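Local coordinates for protein isomerase/lactonizing enzyme (Agrobacterium tumefaciens, PDB 1RVK) that is of unknown specific function but, as a magnesium-binding member of the enolase superfamily, probably abstracts a proton next to a substrate carboxylate, at residues 132-138 with 165-171; 281-285 with 314-318; 8-12 with 375-381. All blocks are in the same frame, centred on the assembly; numbering follows the deposited sequence.

Contact 1. Residues 132-138 with 165-171; sequences LAYGSIM and YKGIKLH
Parallel strands joined by a beta-alpha-beta crossover, the basic unit of the enolase-type barrel, meet as G135, S136 and I137 run beside I168 and K169, with helix 150-163 connecting them. Three backbone bonds link the strands: G135 N donates to G167 O (3.0 Å), K169 N to G135 O, and I137 N to K169 O at 2.9 Å. Earlier along both strands, a water accepts from K166 N and donates to A133 O. The Y165 ring lies over G135, whose CA sits 3.8 Å from the ring centroid in a CH-pi contact. On the helix-covered side, I137 CD1 presses against L170 CD2 at a tight 3.3 Å and meets I168 CG2.

The other face is polar. K169 CG stands anti to the backbone N (chi1 -172°), and a bend at chi3 carries the chain obliquely past the Y134 ring until NZ donates to Y134 OH at 2.9 Å. The same NZ forms salt bridges with E232, a magnesium ligand, and with E329, which also binds S136 OG. H171, its side chain about 4 Å from the magnesium ion, donates from ND1 to I137 O (2.7 Å) in a bent bond of 133° that limits ring rotation. K169 NZ is thus shared by a hydroxyl and two carboxylates; K169 and H171 probably occupy the K-x-K position of related enzymes, histidine coming second, consistent with an active-site role.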
loop_
_atom_site.group_PDB
_atom_site.type_symbol
_atom_site.label_atom_id
_atom_site.label_comp_id
_atom_site.label_asym_id
_atom_site.label_seq_id
_atom_site.Cartn_x
_atom_site.Cartn_y
_atom_site.Cartn_z
ATOM N N LEU A 132 -7.133 -6.837 12.077
ATOM C CA LEU A 132 -5.998 -7.740 12.013
ATOM C C LEU A 132 -5.059 -7.272 10.912
ATOM O O LEU A 132 -5.499 -6.786 9.870
ATOM C CB LEU A 132 -6.454 -9.166 11.690
ATOM C CG LEU A 132 -7.232 -9.939 12.755
ATOM C CD1 LEU A 132 -7.711 -11.255 12.161
ATOM C CD2 LEU A 132 -6.347 -10.194 13.968
ATOM N N ALA A 133 -3.763 -7.421 11.151
ATOM C CA ALA A 133 -2.766 -7.037 10.165
ATOM C C ALA A 133 -1.873 -8.233 9.884
ATOM O O ALA A 133 -1.661 -9.072 10.763
ATOM C CB ALA A 133 -1.926 -5.878 10.695
ATOM N N TYR A 134 -1.380 -8.342 8.654
ATOM C CA TYR A 134 -0.459 -9.424 8.347
ATOM C C TYR A 134 0.913 -8.787 8.216
ATOM O O TYR A 134 1.027 -7.622 7.833
ATOM C CB TYR A 134 -0.854 -10.190 7.065
ATOM C CG TYR A 134 -0.867 -9.431 5.742
ATOM C CD1 TYR A 134 0.314 -9.152 5.048
ATOM C CD2 TYR A 134 -2.073 -9.069 5.149
ATOM C CE1 TYR A 134 0.286 -8.536 3.785
ATOM C CE2 TYR A 134 -2.113 -8.460 3.902
ATOM C CZ TYR A 134 -0.940 -8.197 3.222
ATOM O OH TYR A 134 -1.007 -7.614 1.976
ATOM N N GLY A 135 1.947 -9.531 8.587
ATOM C CA GLY A 135 3.297 -9.011 8.483
ATOM C C GLY A 135 3.746 -9.219 7.054
ATOM O O GLY A 135 3.915 -10.355 6.621
ATOM N N SER A 136 3.932 -8.121 6.326
ATOM C CA SER A 136 4.339 -8.172 4.926
ATOM C C SER A 136 5.862 -8.084 4.839
ATOM O O SER A 136 6.444 -7.022 5.058
ATOM C CB SER A 136 3.685 -7.010 4.170
ATOM O OG SER A 136 3.545 -7.295 2.791
ATOM N N ILE A 137 6.494 -9.207 4.513
ATOM C CA ILE A 137 7.951 -9.295 4.430
ATOM C C ILE A 137 8.555 -8.731 3.146
ATOM O O ILE A 137 8.064 -8.996 2.047
ATOM C CB ILE A 137 8.410 -10.760 4.580
ATOM C CG1 ILE A 137 7.840 -11.350 5.872
ATOM C CG2 ILE A 137 9.932 -10.831 4.607
ATOM C CD1 ILE A 137 8.108 -12.834 6.042
HETATM N N MSE A 138 9.630 -7.958 3.292
HETATM C CA MSE A 138 10.324 -7.367 2.145
HETATM C C MSE A 138 10.787 -8.413 1.139
HETATM O O MSE A 138 10.933 -9.594 1.470
HETATM C CB MSE A 138 11.567 -6.592 2.593
HETATM C CG MSE A 138 11.312 -5.280 3.299
HETATM SE SE MSE A 138 12.968 -4.267 3.469
HETATM C CE MSE A 138 12.206 -2.552 3.911
ATOM N N TYR A 165 1.474 -11.297 14.918
ATOM C CA TYR A 165 0.869 -11.371 13.589
ATOM C C TYR A 165 0.152 -12.704 13.394
ATOM O O TYR A 165 0.723 -13.760 13.661
ATOM C CB TYR A 165 1.946 -11.215 12.510
ATOM C CG TYR A 165 2.502 -9.813 12.384
ATOM C CD1 TYR A 165 1.767 -8.807 11.758
ATOM C CD2 TYR A 165 3.768 -9.493 12.881
ATOM C CE1 TYR A 165 2.278 -7.517 11.623
ATOM C CE2 TYR A 165 4.288 -8.198 12.753
ATOM C CZ TYR A 165 3.535 -7.219 12.122
ATOM O OH TYR A 165 4.033 -5.944 11.983
ATOM N N LYS A 166 -1.095 -12.649 12.929
ATOM C CA LYS A 166 -1.881 -13.857 12.683
ATOM C C LYS A 166 -1.778 -14.277 11.216
ATOM O O LYS A 166 -2.242 -15.351 10.826
ATOM C CB LYS A 166 -3.347 -13.624 13.054
ATOM C CG LYS A 166 -3.617 -13.571 14.557
ATOM C CD LYS A 166 -5.100 -13.334 14.826
ATOM C CE LYS A 166 -5.493 -13.689 16.256
ATOM N NZ LYS A 166 -4.747 -12.925 17.286
ATOM N N GLY A 167 -1.163 -13.418 10.413
ATOM C CA GLY A 167 -0.980 -13.699 9.000
ATOM C C GLY A 167 0.390 -13.200 8.582
ATOM O O GLY A 167 0.908 -12.260 9.176
ATOM N N ILE A 168 0.976 -13.826 7.567
ATOM C CA ILE A 168 2.299 -13.441 7.082
ATOM C C ILE A 168 2.354 -13.560 5.568
ATOM O O ILE A 168 1.940 -14.579 5.018
ATOM C CB ILE A 168 3.393 -14.370 7.662
ATOM C CG1 ILE A 168 3.420 -14.250 9.185
ATOM C CG2 ILE A 168 4.761 -14.008 7.075
ATOM C CD1 ILE A 168 4.302 -15.285 9.860
ATOM N N LYS A 169 2.860 -12.528 4.896
ATOM C CA LYS A 169 2.978 -12.586 3.443
ATOM C C LYS A 169 4.436 -12.474 3.027
ATOM O O LYS A 169 5.154 -11.577 3.467
ATOM C CB LYS A 169 2.185 -11.465 2.761
ATOM C CG LYS A 169 2.152 -11.628 1.235
ATOM C CD LYS A 169 1.215 -10.638 0.550
ATOM C CE LYS A 169 1.831 -9.250 0.433
ATOM N NZ LYS A 169 0.857 -8.271 -0.141
ATOM N N LEU A 170 4.877 -13.392 2.178
ATOM C CA LEU A 170 6.252 -13.348 1.711
ATOM C C LEU A 170 6.347 -12.667 0.360
ATOM O O LEU A 170 5.493 -12.873 -0.501
ATOM C CB LEU A 170 6.829 -14.755 1.533
ATOM C CG LEU A 170 6.913 -15.796 2.645
ATOM C CD1 LEU A 170 7.724 -16.972 2.117
ATOM C CD2 LEU A 170 7.583 -15.218 3.879
ATOM N N HIS A 171 7.367 -11.831 0.195
ATOM C CA HIS A 171 7.664 -11.223 -1.098
ATOM C C HIS A 171 8.971 -11.976 -1.321
ATOM O O HIS A 171 9.886 -11.861 -0.504
ATOM C CB HIS A 171 7.952 -9.716 -1.008
ATOM C CG HIS A 171 6.726 -8.862 -0.908
ATOM N ND1 HIS A 171 6.108 -8.581 0.291
ATOM C CD2 HIS A 171 6.005 -8.220 -1.861
ATOM C CE1 HIS A 171 5.061 -7.802 0.075
ATOM N NE2 HIS A 171 4.977 -7.569 -1.222
HETATM O O HOH W 1 -2.773 -10.378 12.820
#

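Contact 2. Residues 281-285 with 314-318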
loop_
_atom_site.group_PDB
_atom_site.type_symbol
_atom_site.label_atom_id
_atom_site.label_comp_id
_atom_site.label_asym_id
_atom_site.label_seq_id
_atom_site.Cartn_x
_atom_site.Cartn_y
_atom_site.Cartn_z
ATOM N N THR A 281 -6.823 -3.383 -4.249
ATOM C CA THR A 281 -6.833 -1.955 -4.498
ATOM C C THR A 281 -5.780 -1.375 -3.574
ATOM O O THR A 281 -5.105 -2.110 -2.854
ATOM C CB THR A 281 -8.206 -1.320 -4.172
ATOM O OG1 THR A 281 -8.233 0.031 -4.651
ATOM C CG2 THR A 281 -8.460 -1.319 -2.663
ATOM N N GLY A 282 -5.637 -0.058 -3.604
ATOM C CA GLY A 282 -4.668 0.601 -2.754
ATOM C C GLY A 282 -4.788 2.079 -3.034
ATOM O O GLY A 282 -5.001 2.467 -4.181
ATOM N N VAL A 283 -4.663 2.906 -2.003
ATOM C CA VAL A 283 -4.781 4.346 -2.199
ATOM C C VAL A 283 -3.820 4.858 -3.268
ATOM O O VAL A 283 -4.214 5.632 -4.144
ATOM C CB VAL A 283 -4.547 5.103 -0.878
ATOM C CG1 VAL A 283 -4.497 6.600 -1.132
ATOM C CG2 VAL A 283 -5.672 4.775 0.097
ATOM N N ASN A 284 -2.565 4.423 -3.213
ATOM C CA ASN A 284 -1.596 4.870 -4.209
ATOM C C ASN A 284 -1.828 4.253 -5.579
ATOM O O ASN A 284 -1.458 4.833 -6.602
ATOM C CB ASN A 284 -0.165 4.553 -3.761
ATOM C CG ASN A 284 0.370 5.566 -2.782
ATOM O OD1 ASN A 284 -0.236 6.615 -2.574
ATOM N ND2 ASN A 284 1.519 5.269 -2.184
ATOM N N ASP A 285 -2.446 3.078 -5.600
ATOM C CA ASP A 285 -2.682 2.380 -6.850
ATOM C C ASP A 285 -3.871 2.863 -7.667
ATOM O O ASP A 285 -3.845 2.783 -8.896
ATOM C CB ASP A 285 -2.826 0.885 -6.578
ATOM C CG ASP A 285 -1.626 0.315 -5.854
ATOM O OD1 ASP A 285 -0.516 0.321 -6.434
ATOM O OD2 ASP A 285 -1.793 -0.126 -4.701
HETATM N N MSE A 314 -3.447 6.492 5.338
HETATM C CA MSE A 314 -4.385 6.545 4.220
HETATM C C MSE A 314 -5.041 5.200 3.924
HETATM O O MSE A 314 -6.252 5.130 3.689
HETATM C CB MSE A 314 -3.689 7.076 2.966
HETATM C CG MSE A 314 -2.486 6.272 2.520
HETATM SE SE MSE A 314 -1.495 7.217 1.145
HETATM C CE MSE A 314 -0.387 5.750 0.547
ATOM N N ASN A 315 -4.251 4.132 3.944
ATOM C CA ASN A 315 -4.793 2.807 3.678
ATOM C C ASN A 315 -5.504 2.233 4.895
ATOM O O ASN A 315 -6.513 1.539 4.753
ATOM C CB ASN A 315 -3.680 1.858 3.219
ATOM C CG ASN A 315 -3.205 2.171 1.819
ATOM O OD1 ASN A 315 -3.991 2.141 0.871
ATOM N ND2 ASN A 315 -1.923 2.488 1.680
ATOM N N LEU A 316 -4.989 2.522 6.088
ATOM C CA LEU A 316 -5.608 2.023 7.311
ATOM C C LEU A 316 -7.037 2.547 7.451
ATOM O O LEU A 316 -7.938 1.820 7.874
ATOM C CB LEU A 316 -4.785 2.438 8.538
ATOM C CG LEU A 316 -5.316 1.993 9.905
ATOM C CD1 LEU A 316 -5.466 0.480 9.940
ATOM C CD2 LEU A 316 -4.365 2.459 11.003
ATOM N N HIS A 317 -7.252 3.810 7.094
ATOM C CA HIS A 317 -8.586 4.383 7.211
ATOM C C HIS A 317 -9.577 3.739 6.244
ATOM O O HIS A 317 -10.753 3.587 6.570
ATOM C CB HIS A 317 -8.525 5.898 7.018
ATOM C CG HIS A 317 -8.075 6.631 8.245
ATOM N ND1 HIS A 317 -8.958 7.119 9.184
ATOM C CD2 HIS A 317 -6.835 6.893 8.724
ATOM C CE1 HIS A 317 -8.282 7.649 10.189
ATOM N NE2 HIS A 317 -6.992 7.524 9.936
ATOM N N VAL A 318 -9.106 3.353 5.062
ATOM C CA VAL A 318 -9.987 2.697 4.100
ATOM C C VAL A 318 -10.392 1.342 4.684
ATOM O O VAL A 318 -11.559 0.958 4.642
ATOM C CB VAL A 318 -9.281 2.481 2.737
ATOM C CG1 VAL A 318 -10.151 1.624 1.818
ATOM C CG2 VAL A 318 -9.021 3.833 2.075
HETATM O O HOH W 2 -1.387 2.105 -1.381
#
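V283 N donates to N315 OD1 over 3.0 Å in a nearly straight bond (169°) that lies in the plane of the side-chain carbonyl. The site is in the enolase-type barrel, where the short, weakly bonded helix 283-286 following strand 278-281 faces helix 313-321, the helix that follows strand 306-308. A backbone N-H in the first turn of one helix is thereby satisfied by an asparagine of the other. The opposite end of the same amide is also held: N315 ND2 donates to N311 O and to a water, 3.1 Å away, that accepts from N284 N as well. With both ends of the amide engaged, its flip is fixed.

Beside this polar link, V283, M314 and V318 make mainly apolar contacts. V283 CB is directed at helix 313-321, and its CG2 touches V318 CG2 at 4.0 Å while also lying against N315 OD1. Its other branch, CG1, meets the selenium of M314 at 3.8 Å. C106 of helix 98-116 touches both V283 and M314. The selenomethionine starts with CG between the backbone N and the carbonyl carbon (chi1 58°) and then runs extended, crossing the N284 side chain at about a right angle; M314 CE ends above the N284 amide plane, 3.2 Å from OD1 and 3.4 Å from ND2.

Contact 3. Residues 8-12 with 375-381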
loop_
_atom_site.group_PDB
_atom_site.type_symbol
_atom_site.label_atom_id
_atom_site.label_comp_id
_atom_site.label_asym_id
_atom_site.label_seq_id
_atom_site.Cartn_x
_atom_site.Cartn_y
_atom_site.Cartn_z
ATOM N N VAL A 8 4.108 22.597 -1.064
ATOM C CA VAL A 8 4.906 21.386 -0.957
ATOM C C VAL A 8 6.178 21.708 -0.190
ATOM O O VAL A 8 6.876 22.671 -0.505
ATOM C CB VAL A 8 5.293 20.834 -2.346
ATOM C CG1 VAL A 8 6.232 19.637 -2.188
ATOM C CG2 VAL A 8 4.039 20.422 -3.107
ATOM N N ARG A 9 6.463 20.904 0.826
ATOM C CA ARG A 9 7.659 21.079 1.636
ATOM C C ARG A 9 8.469 19.799 1.554
ATOM O O ARG A 9 8.002 18.730 1.952
ATOM C CB ARG A 9 7.284 21.369 3.094
ATOM C CG ARG A 9 6.581 22.704 3.299
ATOM C CD ARG A 9 6.173 22.900 4.750
ATOM N NE ARG A 9 5.706 24.261 5.003
ATOM C CZ ARG A 9 4.607 24.793 4.473
ATOM N NH1 ARG A 9 3.844 24.079 3.656
ATOM N NH2 ARG A 9 4.274 26.046 4.758
ATOM N N VAL A 10 9.678 19.908 1.014
ATOM C CA VAL A 10 10.555 18.756 0.890
ATOM C C VAL A 10 11.555 18.791 2.036
ATOM O O VAL A 10 12.142 19.835 2.333
ATOM C CB VAL A 10 11.312 18.773 -0.457
ATOM C CG1 VAL A 10 12.150 17.509 -0.606
ATOM C CG2 VAL A 10 10.318 18.882 -1.605
ATOM N N PHE A 11 11.736 17.648 2.687
ATOM C CA PHE A 11 12.660 17.553 3.806
ATOM C C PHE A 11 13.399 16.225 3.749
ATOM O O PHE A 11 13.054 15.351 2.950
ATOM C CB PHE A 11 11.903 17.659 5.130
ATOM C CG PHE A 11 10.885 16.572 5.335
ATOM C CD1 PHE A 11 9.641 16.637 4.714
ATOM C CD2 PHE A 11 11.181 15.470 6.135
ATOM C CE1 PHE A 11 8.701 15.619 4.889
ATOM C CE2 PHE A 11 10.251 14.447 6.317
ATOM C CZ PHE A 11 9.007 14.522 5.691
ATOM N N ARG A 12 14.410 16.074 4.601
ATOM C CA ARG A 12 15.199 14.848 4.639
ATOM C C ARG A 12 14.820 13.967 5.829
ATOM O O ARG A 12 14.780 14.430 6.966
ATOM C CB ARG A 12 16.693 15.178 4.740
ATOM C CG ARG A 12 17.163 16.318 3.849
ATOM C CD ARG A 12 18.507 16.863 4.336
ATOM N NE ARG A 12 18.800 18.188 3.789
ATOM C CZ ARG A 12 19.070 18.428 2.509
ATOM N NH1 ARG A 12 19.087 17.432 1.633
ATOM N NH2 ARG A 12 19.316 19.667 2.101
ATOM N N PHE A 375 10.499 18.998 13.224
ATOM C CA PHE A 375 11.541 18.186 12.605
ATOM C C PHE A 375 11.622 18.487 11.112
ATOM O O PHE A 375 12.709 18.641 10.551
ATOM C CB PHE A 375 11.260 16.693 12.819
ATOM C CG PHE A 375 12.198 15.785 12.071
ATOM C CD1 PHE A 375 11.969 15.469 10.736
ATOM C CD2 PHE A 375 13.336 15.276 12.691
ATOM C CE1 PHE A 375 12.860 14.662 10.027
ATOM C CE2 PHE A 375 14.234 14.469 11.991
ATOM C CZ PHE A 375 13.996 14.161 10.656
ATOM N N ILE A 376 10.465 18.573 10.468
ATOM C CA ILE A 376 10.423 18.852 9.044
ATOM C C ILE A 376 11.046 20.215 8.749
ATOM O O ILE A 376 11.803 20.370 7.793
ATOM C CB ILE A 376 8.974 18.797 8.524
ATOM C CG1 ILE A 376 8.458 17.358 8.629
ATOM C CG2 ILE A 376 8.911 19.293 7.089
ATOM C CD1 ILE A 376 6.982 17.189 8.310
ATOM N N ASP A 377 10.740 21.199 9.583
ATOM C CA ASP A 377 11.290 22.531 9.383
ATOM C C ASP A 377 12.808 22.542 9.571
ATOM O O ASP A 377 13.521 23.261 8.877
ATOM C CB ASP A 377 10.640 23.518 10.352
ATOM C CG ASP A 377 11.092 24.942 10.116
ATOM O OD1 ASP A 377 10.921 25.436 8.982
ATOM O OD2 ASP A 377 11.619 25.566 11.063
ATOM N N ASN A 378 13.299 21.736 10.506
ATOM C CA ASN A 378 14.734 21.666 10.785
ATOM C C ASN A 378 15.519 20.836 9.775
ATOM O O ASN A 378 16.750 20.843 9.785
ATOM C CB ASN A 378 14.964 21.092 12.185
ATOM C CG ASN A 378 14.611 22.074 13.284
ATOM O OD1 ASN A 378 14.440 21.692 14.444
ATOM N ND2 ASN A 378 14.513 23.349 12.927
ATOM N N ASN A 379 14.811 20.128 8.902
ATOM C CA ASN A 379 15.466 19.279 7.915
ATOM C C ASN A 379 15.011 19.552 6.484
ATOM O O ASN A 379 15.046 18.664 5.631
ATOM C CB ASN A 379 15.218 17.815 8.281
ATOM C CG ASN A 379 15.937 17.406 9.556
ATOM O OD1 ASN A 379 17.118 17.059 9.530
ATOM N ND2 ASN A 379 15.232 17.459 10.681
ATOM N N ARG A 380 14.599 20.788 6.221
ATOM C CA ARG A 380 14.134 21.171 4.895
ATOM C C ARG A 380 15.238 21.110 3.847
ATOM O O ARG A 380 16.418 21.296 4.152
ATOM C CB ARG A 380 13.547 22.588 4.926
ATOM C CG ARG A 380 12.240 22.722 5.705
ATOM C CD ARG A 380 11.106 21.942 5.043
ATOM N NE ARG A 380 10.850 22.401 3.680
ATOM C CZ ARG A 380 10.257 23.551 3.376
ATOM N NH1 ARG A 380 10.074 23.888 2.105
ATOM N NH2 ARG A 380 9.829 24.357 4.338
ATOM N N VAL A 381 14.842 20.842 2.608
ATOM C CA VAL A 381 15.782 20.777 1.496
ATOM C C VAL A 381 15.799 22.141 0.809
ATOM O O VAL A 381 16.885 22.761 0.746
ATOM C CB VAL A 381 15.366 19.699 0.466
ATOM C CG1 VAL A 381 16.313 19.717 -0.724
ATOM C CG2 VAL A 381 15.380 18.327 1.119
HETATM O O HOH W 3 10.968 22.305 -0.110
#
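The F11 ring carries I376 CG1 over the centre of one face, 3.9 Å from the centroid and almost exactly on the ring normal, while R9 O lies in plane at its edge; Y345 meets the ring edge-to-face. The R380 guanidinium is covered on one face by R9 CB, 3.7 Å from CZ, and its edge takes V10 O and a water that also accepts from V10 N. V381 CG2 lies over one face of the R12 guanidinium, the side chains crossing at about a right angle. These groups join the C-terminal tail to strand 3-15, an outer strand of the three-stranded antiparallel sheet in the N-terminal capping domain. The tail adds a single bridge, F11 with R380, rather than a further strand: R12 N donates to N379 O (2.9 Å) on one side of it.

Bends at chi2 and chi3 fold R380 back over R9, whose salt bridge is with E7. At the end of helix 373-378, N379 ND2 sits above the F375 ring and donates to F375 O over 2.8 Å. V10 O is gripped twice, from opposite faces of its carbonyl plane: by V381 N at 2.9 Å and by R380 NE at 3.2 Å.

In the fold
Contacts 1 and 2 follow one another along the chain, and contact 3, tying residues near the N-terminus to the last residues modelled, encloses both in its loop. The first two belong to the same barrel: strand 130-137 pairs with strand 167-171 close to the magnesium ion, whereas residues 281-285 run from the end of strand 278-281 into helix 283-286, and 314-318 lie in helix 313-321, after strand 306-308. Their centres are about 17 Å apart. Contact 3 sits at the surface, its centre about 32 Å from that of contact 1 and 25 Å from that of contact 2. The chain's end, coming out of the barrel, thus returns to the sheet of the capping domain.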